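Apical membrane antigen 1-like protein, soluble form (Toxoplasma gondii, PDB 3ZLE) probably takes part in host cell invasion by the sporozoite as an AMA1 paralogue of the moving junction, this chain being its ectodomain. Local coordinates at residues Asn305-Lys310 and Ile316-Asp321; Val334-Thr337 and Thr343-Asn346; Ala73-Asp78 and Asn89-Tyr94; Leu160-Gln165 and Leu182-Phe187. All coordinates share one frame; numbering follows the deposited sequence.

Interaction 1. Residues Asn305-Lys310 and Ile316-Asp321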
loop_
_atom_site.group_PDB
_atom_site.type_symbol
_atom_site.label_atom_id
_atom_site.label_comp_id
_atom_site.label_asym_id
_atom_site.label_seq_id
_atom_site.Cartn_x
_atom_site.Cartn_y
_atom_site.Cartn_z
ATOM N N ASN A 305 2.939 0.577 -14.884
ATOM C CA ASN A 305 4.147 0.832 -15.638
ATOM C C ASN A 305 4.203 2.276 -16.077
ATOM O O ASN A 305 3.262 2.778 -16.729
ATOM C CB ASN A 305 4.204 -0.086 -16.847
ATOM C CG ASN A 305 4.751 -1.437 -16.502
ATOM O OD1 ASN A 305 5.435 -1.601 -15.472
ATOM N ND2 ASN A 305 4.490 -2.410 -17.348
ATOM N N PHE A 306 5.285 2.963 -15.725
ATOM C CA PHE A 306 5.495 4.339 -16.179
ATOM C C PHE A 306 6.561 4.413 -17.285
ATOM O O PHE A 306 7.735 4.103 -17.057
ATOM C CB PHE A 306 5.907 5.229 -15.028
ATOM C CG PHE A 306 6.282 6.620 -15.460
ATOM C CD1 PHE A 306 5.309 7.597 -15.636
ATOM C CD2 PHE A 306 7.584 6.916 -15.811
ATOM C CE1 PHE A 306 5.663 8.881 -15.979
ATOM C CE2 PHE A 306 7.944 8.201 -16.199
ATOM C CZ PHE A 306 6.992 9.190 -16.254
ATOM N N TYR A 307 6.155 4.783 -18.503
ATOM C CA TYR A 307 7.137 4.834 -19.594
ATOM C C TYR A 307 6.864 5.891 -20.631
ATOM O O TYR A 307 5.804 6.516 -20.650
ATOM C CB TYR A 307 7.281 3.461 -20.253
ATOM C CG TYR A 307 6.009 2.977 -20.899
ATOM C CD1 TYR A 307 4.973 2.478 -20.137
ATOM C CD2 TYR A 307 5.804 3.130 -22.269
ATOM C CE1 TYR A 307 3.799 2.047 -20.731
ATOM C CE2 TYR A 307 4.652 2.694 -22.873
ATOM C CZ TYR A 307 3.651 2.151 -22.099
ATOM O OH TYR A 307 2.496 1.735 -22.710
ATOM N N LEU A 308 7.885 6.173 -21.419
ATOM C CA LEU A 308 7.802 7.093 -22.518
ATOM C C LEU A 308 7.405 6.282 -23.740
ATOM O O LEU A 308 8.128 5.378 -24.128
ATOM C CB LEU A 308 9.179 7.733 -22.732
ATOM C CG LEU A 308 9.428 8.585 -23.990
ATOM C CD1 LEU A 308 8.382 9.676 -24.120
ATOM C CD2 LEU A 308 10.818 9.194 -23.932
ATOM N N GLU A 309 6.181 6.496 -24.234
ATOM C CA GLU A 309 5.734 5.865 -25.481
ATOM C C GLU A 309 6.560 6.343 -26.667
ATOM O O GLU A 309 6.529 7.526 -27.018
ATOM C CB GLU A 309 4.265 6.152 -25.728
ATOM C CG GLU A 309 3.606 5.164 -26.663
ATOM C CD GLU A 309 2.209 4.790 -26.214
ATOM O OE1 GLU A 309 1.323 5.669 -26.251
ATOM O OE2 GLU A 309 2.008 3.621 -25.801
ATOM N N LYS A 310 7.354 5.431 -27.230
ATOM C CA LYS A 310 8.295 5.756 -28.303
ATOM C C LYS A 310 7.534 6.363 -29.473
ATOM O O LYS A 310 8.058 7.210 -30.207
ATOM C CB LYS A 310 9.031 4.488 -28.761
ATOM C CG LYS A 310 10.347 4.743 -29.490
ATOM C CD LYS A 310 10.404 4.004 -30.830
ATOM C CE LYS A 310 10.797 2.536 -30.673
ATOM N NZ LYS A 310 11.002 1.853 -31.992
ATOM N N ILE A 316 3.333 7.698 -20.238
ATOM C CA ILE A 316 2.109 6.937 -19.996
ATOM C C ILE A 316 2.188 6.287 -18.593
ATOM O O ILE A 316 3.205 5.721 -18.245
ATOM C CB ILE A 316 2.014 5.824 -21.073
ATOM C CG1 ILE A 316 2.029 6.441 -22.477
ATOM C CG2 ILE A 316 0.778 4.959 -20.898
ATOM C CD1 ILE A 316 1.050 7.597 -22.662
ATOM N N CYS A 317 1.105 6.365 -17.820
ATOM C CA CYS A 317 0.896 5.501 -16.650
ATOM C C CYS A 317 -0.053 4.360 -17.009
ATOM O O CYS A 317 -1.277 4.561 -17.101
ATOM C CB CYS A 317 0.255 6.297 -15.553
ATOM S SG CYS A 317 0.232 5.472 -13.960
ATOM N N ALA A 318 0.500 3.189 -17.286
ATOM C CA ALA A 318 -0.306 2.022 -17.713
ATOM C C ALA A 318 -0.566 1.123 -16.526
ATOM O O ALA A 318 0.314 0.357 -16.098
ATOM C CB ALA A 318 0.404 1.237 -18.809
ATOM N N ILE A 319 -1.770 1.215 -15.996
ATOM C CA ILE A 319 -2.142 0.461 -14.822
ATOM C C ILE A 319 -2.788 -0.874 -15.186
ATOM O O ILE A 319 -3.727 -0.941 -15.966
ATOM C CB ILE A 319 -3.113 1.258 -13.998
ATOM C CG1 ILE A 319 -2.397 2.453 -13.359
ATOM C CG2 ILE A 319 -3.861 0.365 -13.027
ATOM C CD1 ILE A 319 -3.350 3.534 -12.895
ATOM N N PHE A 320 -2.304 -1.944 -14.599
ATOM C CA PHE A 320 -2.792 -3.245 -15.023
ATOM C C PHE A 320 -3.132 -4.105 -13.832
ATOM O O PHE A 320 -2.769 -3.783 -12.702
ATOM C CB PHE A 320 -1.786 -3.933 -15.936
ATOM C CG PHE A 320 -0.459 -4.235 -15.265
ATOM C CD1 PHE A 320 0.555 -3.267 -15.215
ATOM C CD2 PHE A 320 -0.184 -5.514 -14.779
ATOM C CE1 PHE A 320 1.792 -3.562 -14.690
ATOM C CE2 PHE A 320 1.035 -5.801 -14.180
ATOM C CZ PHE A 320 2.018 -4.811 -14.113
ATOM N N ASP A 321 -3.777 -5.232 -14.094
ATOM C CA ASP A 321 -4.296 -6.058 -13.009
ATOM C C ASP A 321 -3.904 -7.508 -13.096
ATOM O O ASP A 321 -4.541 -8.340 -12.465
ATOM C CB ASP A 321 -5.820 -5.953 -12.927
ATOM C CG ASP A 321 -6.516 -6.603 -14.107
ATOM O OD1 ASP A 321 -5.841 -7.162 -14.988
ATOM O OD2 ASP A 321 -7.743 -6.477 -14.185
#
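Asn305 and Ala318 exchange two backbone hydrogen bonds, Asn305 N to Ala318 O at 2.9 Å and Ala318 N to Asn305 O at 2.8 Å, and Tyr307 and Ile316 do the same two residues on. Ile316 N reaches Tyr307 O at 2.8 Å, while the return bond from Tyr307 N to Ile316 O is longer, at 3.1 Å. Ile316 O also receives a CA-H...O contact from Phe306 CA (3.4 Å). Beside these bonds the Tyr307 ring leans over the partner strand: chi1 of 63° folds it back over its own backbone, which brings CB of Ile316 over one ring face and CB of Ala318 to the ring edge, 4.0 Å from Tyr307 CE1. Glu309 lies across Ile316 at the other end, its CB and its carboxylate oxygen OE1 both near CG1 of Ile316. The pair is an antiparallel beta hairpin, strands 303-308 and 315-320, in the middle of a four-stranded sheet in the second, PAN-like domain of the AMA1 ectodomain. Phe306 and Cys317, a non-hydrogen-bonded pair, face helix 253-262, where Cys317 is tied to Cys256 by a disulfide. On the face of Tyr307 and Ala318, Asn305 sets its amide against CE1 of Phe320, 4.0 Å from Asn305 ND2, with amide and ring planes 48° apart. Asn305 ND2 is hydrogen-bonded to the carbonyl oxygens of Phe228 and Phe239, and the Phe320 ring stacks on that of Phe239.

Interaction 2. Residues Val334-Thr337 and Thr343-Asn346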
loop_
_atom_site.group_PDB
_atom_site.type_symbol
_atom_site.label_atom_id
_atom_site.label_comp_id
_atom_site.label_asym_id
_atom_site.label_seq_id
_atom_site.Cartn_x
_atom_site.Cartn_y
_atom_site.Cartn_z
ATOM N N VAL A 334 9.772 3.370 -15.085
ATOM C CA VAL A 334 9.637 3.007 -13.633
ATOM C C VAL A 334 8.450 2.065 -13.373
ATOM O O VAL A 334 7.383 2.191 -13.991
ATOM C CB VAL A 334 9.533 4.248 -12.732
ATOM C CG1 VAL A 334 9.612 3.844 -11.238
ATOM C CG2 VAL A 334 10.663 5.239 -13.049
ATOM N N ALA A 335 8.646 1.074 -12.506
ATOM C CA ALA A 335 7.544 0.176 -12.160
ATOM C C ALA A 335 7.077 0.400 -10.749
ATOM O O ALA A 335 7.861 0.278 -9.791
ATOM C CB ALA A 335 7.909 -1.262 -12.390
ATOM N N TYR A 336 5.804 0.755 -10.618
ATOM C CA TYR A 336 5.247 1.174 -9.342
ATOM C C TYR A 336 4.192 0.147 -8.845
ATOM O O TYR A 336 3.501 -0.510 -9.663
ATOM C CB TYR A 336 4.540 2.526 -9.560
ATOM C CG TYR A 336 5.479 3.693 -9.723
ATOM C CD1 TYR A 336 6.271 4.114 -8.652
ATOM C CD2 TYR A 336 5.565 4.394 -10.932
ATOM C CE1 TYR A 336 7.050 5.214 -8.729
ATOM C CE2 TYR A 336 6.384 5.529 -11.043
ATOM C CZ TYR A 336 7.114 5.933 -9.924
ATOM O OH TYR A 336 7.973 6.998 -9.990
ATOM N N THR A 337 3.916 0.134 -7.555
ATOM C CA THR A 337 2.653 -0.526 -7.112
ATOM C C THR A 337 1.828 0.334 -6.214
ATOM O O THR A 337 2.323 1.281 -5.574
ATOM C CB THR A 337 2.881 -1.855 -6.413
ATOM O OG1 THR A 337 3.370 -1.617 -5.104
ATOM C CG2 THR A 337 3.846 -2.744 -7.180
ATOM N N THR A 343 10.268 5.770 -3.740
ATOM C CA THR A 343 11.715 5.627 -3.710
ATOM C C THR A 343 12.054 4.473 -4.639
ATOM O O THR A 343 11.269 3.550 -4.758
ATOM C CB THR A 343 12.251 5.356 -2.298
ATOM O OG1 THR A 343 11.559 4.237 -1.711
ATOM C CG2 THR A 343 12.088 6.582 -1.434
ATOM N N GLU A 344 13.162 4.568 -5.372
ATOM C CA GLU A 344 13.470 3.603 -6.446
ATOM C C GLU A 344 14.673 2.680 -6.181
ATOM O O GLU A 344 15.705 3.146 -5.670
ATOM C CB GLU A 344 13.698 4.357 -7.765
ATOM C CG GLU A 344 12.499 5.218 -8.208
ATOM C CD GLU A 344 12.828 6.079 -9.413
ATOM O OE1 GLU A 344 13.983 6.020 -9.903
ATOM O OE2 GLU A 344 11.980 6.871 -9.798
ATOM N N VAL A 345 14.533 1.371 -6.472
ATOM C CA VAL A 345 15.633 0.467 -6.318
ATOM C C VAL A 345 15.980 -0.096 -7.695
ATOM O O VAL A 345 15.140 -0.135 -8.595
ATOM C CB VAL A 345 15.291 -0.719 -5.386
ATOM C CG1 VAL A 345 15.085 -0.316 -3.958
ATOM C CG2 VAL A 345 14.242 -1.626 -5.976
ATOM N N ASN A 346 17.178 -0.617 -7.819
ATOM C CA ASN A 346 17.524 -1.343 -9.014
ATOM C C ASN A 346 17.017 -2.775 -9.071
ATOM O O ASN A 346 16.760 -3.412 -8.034
ATOM C CB ASN A 346 19.020 -1.299 -9.219
ATOM C CG ASN A 346 19.468 0.026 -9.805
ATOM O OD1 ASN A 346 18.823 0.560 -10.715
ATOM N ND2 ASN A 346 20.469 0.629 -9.195
HETATM O O HOH W 1 9.764 7.222 -8.386
#
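Where strand 333-337 closes one side of the four-stranded antiparallel sheet, Val334 and Tyr336 meet Glu344 of the short strand 344-345. The two strands do not pair: the closest CA atoms, those of Val334 and Glu344, are 8.2 Å apart. Strand 222-223 joins them instead, through backbone bonds of Ala335 with Val223 and of Val345 with Ala222. The contact is made by one carboxylate oxygen. The outstretched Glu344 side chain brings OE2 to 3.9 Å from CG2 of Val334, the two side chains crossing at about a right angle. Val334 in turn lays CG1 over one face of the Tyr336 ring, toward its rim, 3.5 Å above the plane. Tyr336 OH stays 4.0 Å from Glu344 OE2, too far for a direct bond, and the carboxylate plane is turned 70° from the ring. A water donates to Glu344 OE2 at 2.7 Å; it is modelled 2.4 Å from Tyr336 OH, too short to be trusted, so the bridge to the phenol is doubtful. The same carboxylate oxygen is in a salt bridge with Lys253 of helix 253-262, whose charge would be expected to favour the ionised acid. Trp257 of that helix meets the Tyr336 ring. The arrangement is that of a helix-covered sheet edge in a PAN-like domain, with a two-stranded parallel pair, 222-223 and 344-345, alongside.

Interaction 3. Residues Ala73-Asp78 and Asn89-Tyr94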
loop_
_atom_site.group_PDB
_atom_site.type_symbol
_atom_site.label_atom_id
_atom_site.label_comp_id
_atom_site.label_asym_id
_atom_site.label_seq_id
_atom_site.Cartn_x
_atom_site.Cartn_y
_atom_site.Cartn_z
ATOM N N ALA A 73 -7.995 10.439 18.657
ATOM C CA ALA A 73 -9.425 10.257 18.458
ATOM C C ALA A 73 -10.135 10.668 19.736
ATOM O O ALA A 73 -9.531 10.660 20.816
ATOM C CB ALA A 73 -9.712 8.813 18.147
ATOM N N PRO A 74 -11.408 11.070 19.619
ATOM C CA PRO A 74 -12.164 11.540 20.808
ATOM C C PRO A 74 -12.434 10.440 21.829
ATOM O O PRO A 74 -12.634 9.282 21.446
ATOM C CB PRO A 74 -13.489 12.065 20.228
ATOM C CG PRO A 74 -13.573 11.556 18.793
ATOM C CD PRO A 74 -12.248 10.895 18.418
ATOM N N THR A 75 -12.361 10.791 23.122
ATOM C CA THR A 75 -12.724 9.862 24.223
ATOM C C THR A 75 -14.177 10.049 24.685
ATOM O O THR A 75 -14.737 9.188 25.361
ATOM C CB THR A 75 -11.812 10.049 25.463
ATOM O OG1 THR A 75 -11.672 11.452 25.735
ATOM C CG2 THR A 75 -10.426 9.442 25.216
ATOM N N SER A 76 -14.765 11.190 24.353
ATOM C CA SER A 76 -16.172 11.435 24.652
ATOM C C SER A 76 -16.748 12.286 23.543
ATOM O O SER A 76 -16.042 13.117 22.954
ATOM C CB SER A 76 -16.327 12.179 25.986
ATOM O OG SER A 76 -15.936 13.533 25.853
ATOM N N ASN A 77 -18.051 12.156 23.324
ATOM C CA ASN A 77 -18.752 13.089 22.466
ATOM C C ASN A 77 -18.777 14.496 23.035
ATOM O O ASN A 77 -18.618 14.697 24.244
ATOM C CB ASN A 77 -20.172 12.616 22.170
ATOM C CG ASN A 77 -20.710 13.199 20.886
ATOM O OD1 ASN A 77 -20.005 13.920 20.179
ATOM N ND2 ASN A 77 -21.937 12.846 20.544
ATOM N N ASP A 78 -18.815 15.471 22.136
ATOM C CA ASP A 78 -19.397 16.764 22.435
ATOM C C ASP A 78 -20.517 17.002 21.426
ATOM O O ASP A 78 -20.265 17.210 20.229
ATOM C CB ASP A 78 -18.340 17.874 22.363
ATOM C CG ASP A 78 -18.875 19.232 22.820
ATOM O OD1 ASP A 78 -20.103 19.460 22.753
ATOM O OD2 ASP A 78 -18.058 20.082 23.231
ATOM N N ASN A 89 -6.002 8.444 15.997
ATOM C CA ASN A 89 -4.993 7.920 16.902
ATOM C C ASN A 89 -5.563 7.478 18.231
ATOM O O ASN A 89 -6.351 8.195 18.833
ATOM C CB ASN A 89 -3.932 8.984 17.176
ATOM C CG ASN A 89 -2.759 8.428 17.943
ATOM O OD1 ASN A 89 -2.114 7.502 17.505
ATOM N ND2 ASN A 89 -2.509 8.968 19.108
ATOM N N ASN A 90 -5.161 6.292 18.678
ATOM C CA ASN A 90 -5.611 5.740 19.938
ATOM C C ASN A 90 -5.174 6.645 21.084
ATOM O O ASN A 90 -4.016 6.963 21.189
ATOM C CB ASN A 90 -5.001 4.365 20.135
ATOM C CG ASN A 90 -5.528 3.661 21.381
ATOM O OD1 ASN A 90 -5.784 4.290 22.415
ATOM N ND2 ASN A 90 -5.644 2.345 21.301
ATOM N N PRO A 91 -6.130 7.074 21.921
ATOM C CA PRO A 91 -5.840 8.109 22.896
ATOM C C PRO A 91 -5.715 7.619 24.347
ATOM O O PRO A 91 -5.633 8.443 25.245
ATOM C CB PRO A 91 -7.043 9.055 22.766
ATOM C CG PRO A 91 -8.157 8.180 22.312
ATOM C CD PRO A 91 -7.540 7.094 21.482
ATOM N N GLN A 92 -5.737 6.304 24.571
ATOM C CA GLN A 92 -5.636 5.766 25.922
ATOM C C GLN A 92 -4.309 6.137 26.544
ATOM O O GLN A 92 -3.309 6.281 25.830
ATOM C CB GLN A 92 -5.793 4.248 25.910
ATOM C CG GLN A 92 -7.203 3.762 25.617
ATOM C CD GLN A 92 -7.215 2.306 25.159
ATOM O OE1 GLN A 92 -6.974 1.389 25.953
ATOM N NE2 GLN A 92 -7.439 2.093 23.865
ATOM N N VAL A 93 -4.309 6.356 27.859
ATOM C CA VAL A 93 -3.061 6.425 28.640
ATOM C C VAL A 93 -2.848 5.123 29.409
ATOM O O VAL A 93 -3.818 4.430 29.748
ATOM C CB VAL A 93 -3.060 7.599 29.632
ATOM C CG1 VAL A 93 -3.116 8.926 28.891
ATOM C CG2 VAL A 93 -4.231 7.469 30.588
ATOM N N TYR A 94 -1.584 4.748 29.607
ATOM C CA TYR A 94 -1.235 3.698 30.571
ATOM C C TYR A 94 -1.573 4.171 31.972
ATOM O O TYR A 94 -1.683 5.382 32.220
ATOM C CB TYR A 94 0.255 3.336 30.485
ATOM C CG TYR A 94 0.613 2.624 29.200
ATOM C CD1 TYR A 94 0.125 1.337 28.933
ATOM C CD2 TYR A 94 1.332 3.275 28.204
ATOM C CE1 TYR A 94 0.368 0.712 27.719
ATOM C CE2 TYR A 94 1.584 2.664 26.988
ATOM C CZ TYR A 94 1.117 1.381 26.751
ATOM O OH TYR A 94 1.393 0.776 25.547
#
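Thr75 has OG1 between its backbone N and carbonyl carbon (chi1 45°), which swings the methyl CG2 beside the backbone N and against Pro91, 3.9 Å from its CG. Thr75 and Pro91 run antiparallel alongside each other. Both segments belong to a long irregular excursion between strands 55-59 and 103-104 in the first, PAN-like domain, and Asn90 forms an Asx turn within it. Pro91 is also pressed against the backbone of the facing segment: its CG lies 3.2 Å and its CB 3.5 Å from the carbonyl oxygen of Ala73, a tight approach of ring carbons to a peptide oxygen. The one hydrogen bond between the segments runs from Ala73 N to Asn89 O, 2.8 Å long, with a nearly straight angle of 173° at the hydrogen. Ala73 CB lies 3.5 Å from that same Asn89 oxygen and makes a looser apolar contact with CD of Pro91, at 4.3 Å. The side chain of Asn89 is fixed elsewhere, OD1 by Ser101 OG and ND2 by Asp72. Thr75 is exposed, its side chain about 7 Å from a bound N-acetylglucosamine, whereas Ala73 and Asn89 are buried. The Asx turn fixes the course of the chain immediately after Pro91: OD1 of Asn90 accepts from the backbone N of Gln92 at 3.0 Å.

Interaction 4. Residues Leu160-Gln165 and Leu182-Phe187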
loop_
_atom_site.group_PDB
_atom_site.type_symbol
_atom_site.label_atom_id
_atom_site.label_comp_id
_atom_site.label_asym_id
_atom_site.label_seq_id
_atom_site.Cartn_x
_atom_site.Cartn_y
_atom_site.Cartn_z
ATOM N N LEU A 160 -3.637 3.218 15.671
ATOM C CA LEU A 160 -4.906 3.883 15.409
ATOM C C LEU A 160 -6.061 3.092 16.049
ATOM O O LEU A 160 -6.397 1.999 15.593
ATOM C CB LEU A 160 -5.193 3.971 13.873
ATOM C CG LEU A 160 -4.113 4.615 12.970
ATOM C CD1 LEU A 160 -4.551 4.652 11.525
ATOM C CD2 LEU A 160 -3.634 6.011 13.463
ATOM N N SER A 161 -6.819 3.736 16.906
ATOM C CA SER A 161 -8.041 3.104 17.343
ATOM C C SER A 161 -9.198 3.261 16.344
ATOM O O SER A 161 -10.180 2.526 16.422
ATOM C CB SER A 161 -8.410 3.556 18.741
ATOM O OG SER A 161 -8.868 4.880 18.708
ATOM N N VAL A 162 -9.010 4.090 15.322
ATOM C CA VAL A 162 -9.978 4.153 14.235
ATOM C C VAL A 162 -9.467 3.395 13.036
ATOM O O VAL A 162 -8.436 3.734 12.488
ATOM C CB VAL A 162 -10.318 5.609 13.841
ATOM C CG1 VAL A 162 -11.396 5.659 12.771
ATOM C CG2 VAL A 162 -10.770 6.383 15.065
ATOM N N SER A 163 -10.213 2.386 12.608
ATOM C CA SER A 163 -9.737 1.450 11.574
ATOM C C SER A 163 -10.453 1.673 10.271
ATOM O O SER A 163 -10.087 1.065 9.259
ATOM C CB SER A 163 -9.907 0.007 12.004
ATOM O OG SER A 163 -11.223 -0.250 12.448
ATOM N N ALA A 164 -11.562 2.425 10.338
ATOM C CA ALA A 164 -12.229 2.995 9.162
ATOM C C ALA A 164 -11.265 3.768 8.300
ATOM O O ALA A 164 -10.400 4.494 8.801
ATOM C CB ALA A 164 -13.387 3.912 9.596
ATOM N N GLN A 165 -11.347 3.554 7.000
ATOM C CA GLN A 165 -10.463 4.234 6.104
ATOM C C GLN A 165 -11.217 5.094 5.109
ATOM O O GLN A 165 -10.660 6.039 4.563
ATOM C CB GLN A 165 -9.575 3.235 5.370
ATOM C CG GLN A 165 -8.593 2.566 6.289
ATOM C CD GLN A 165 -8.333 1.144 5.909
ATOM O OE1 GLN A 165 -7.613 0.870 4.953
ATOM N NE2 GLN A 165 -8.872 0.221 6.687
ATOM N N LEU A 182 -23.466 17.145 10.668
ATOM C CA LEU A 182 -22.993 15.757 10.671
ATOM C C LEU A 182 -21.881 15.491 11.694
ATOM O O LEU A 182 -20.975 16.317 11.891
ATOM C CB LEU A 182 -22.611 15.287 9.266
ATOM C CG LEU A 182 -23.789 15.066 8.295
ATOM C CD1 LEU A 182 -23.302 14.961 6.862
ATOM C CD2 LEU A 182 -24.631 13.840 8.640
ATOM N N THR A 183 -22.034 14.401 12.438
ATOM C CA THR A 183 -21.054 14.027 13.493
ATOM C C THR A 183 -19.646 13.786 12.927
ATOM O O THR A 183 -18.636 14.144 13.545
ATOM C CB THR A 183 -21.487 12.738 14.199
ATOM O OG1 THR A 183 -22.751 12.932 14.823
ATOM C CG2 THR A 183 -20.483 12.295 15.211
ATOM N N TRP A 184 -19.589 13.137 11.780
ATOM C CA TRP A 184 -18.301 12.768 11.167
ATOM C C TRP A 184 -18.039 13.568 9.907
ATOM O O TRP A 184 -18.870 13.605 9.018
ATOM C CB TRP A 184 -18.342 11.296 10.766
ATOM C CG TRP A 184 -18.132 10.358 11.897
ATOM C CD1 TRP A 184 -19.102 9.758 12.659
ATOM C CD2 TRP A 184 -16.888 9.754 12.285
ATOM N NE1 TRP A 184 -18.526 8.884 13.554
ATOM C CE2 TRP A 184 -17.168 8.868 13.350
ATOM C CE3 TRP A 184 -15.557 9.917 11.871
ATOM C CZ2 TRP A 184 -16.170 8.135 13.996
ATOM C CZ3 TRP A 184 -14.559 9.175 12.518
ATOM C CH2 TRP A 184 -14.878 8.304 13.570
ATOM N N ALA A 185 -16.820 14.055 9.754
ATOM C CA ALA A 185 -16.393 14.572 8.475
ATOM C C ALA A 185 -15.988 13.415 7.575
ATOM O O ALA A 185 -15.665 12.319 8.060
ATOM C CB ALA A 185 -15.232 15.548 8.656
ATOM N N CYS A 186 -15.959 13.661 6.267
ATOM C CA CYS A 186 -15.656 12.602 5.315
ATOM C C CYS A 186 -14.161 12.392 5.283
ATOM O O CYS A 186 -13.396 13.260 5.697
ATOM C CB CYS A 186 -16.120 12.963 3.900
ATOM S SG CYS A 186 -17.907 13.234 3.675
ATOM N N PHE A 187 -13.744 11.280 4.712
ATOM C CA PHE A 187 -12.353 10.962 4.632
ATOM C C PHE A 187 -12.103 9.816 3.679
ATOM O O PHE A 187 -12.958 8.928 3.484
ATOM C CB PHE A 187 -11.760 10.694 6.034
ATOM C CG PHE A 187 -12.425 9.542 6.778
ATOM C CD1 PHE A 187 -12.036 8.221 6.531
ATOM C CD2 PHE A 187 -13.348 9.792 7.812
ATOM C CE1 PHE A 187 -12.610 7.157 7.238
ATOM C CE2 PHE A 187 -13.924 8.734 8.537
ATOM C CZ PHE A 187 -13.527 7.412 8.269
#
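Phe187 puts the edge of its ring against the backbone of Gln165 and the methyl of Ala164, with CD1 3.2 Å from the carbonyl oxygen of Gln165 and CE1 3.3 Å from Gln165 C. Both segments lie in the irregular connection between strands 156-159 and 187-191 of the first PAN-like domain, a connection braced internally by the disulfide of Cys186 with Cys173. The carbonyl oxygen lies near the ring plane, so it meets the slightly positive C-H rim and not the electron-rich face. Ala164 extends this edge contact, its methyl CB 3.7 Å from Phe187 CZ. Ring and backbone come together because, with chi1 at 60°, the Phe187 ring is flanked by its own N and C, an orientation that turns the side chain toward 160-165. Beside this contact, Val162 CG1 touches Trp184 CH2 at 4.4 Å, a looser apolar contact at the far end of the indole. The indole itself is set by surrounding groups: its NE1 is hydrogen-bonded to Asn281 O, and Lys280 makes a cation-pi contact with it. Phe88 meets the Phe187 ring edge-to-face. The Gln165 amide is held by other partners, its OE1 by Lys55 and the backbone N of Asp35, while its NE2 folds back on the chain and donates to Ser163 O at 3.0 Å with an angle of 163° at the hydrogen.

Following the chain from the N terminus, interaction 3 comes first and closes a short loop of ten residues inside the excursion between strands 55-59 and 103-104. Interaction 4 then closes a loop of sixteen between strands 156-159 and 187-191. The two touch: Ser161 OG packs on Asn90, Pro91 and Ala73, and Val162 on Ala73, so two separate loops of the first domain are brought together. Interaction 1 closes the hairpin turn and interaction 2, further on, the five-residue connection between strands 333-337 and 344-345; these also touch, through the neighbouring strands 303-308 and 333-337 of one sheet. All four are in series, without nesting or crossing, and the two pairs lie on opposite sides of the chain's centre.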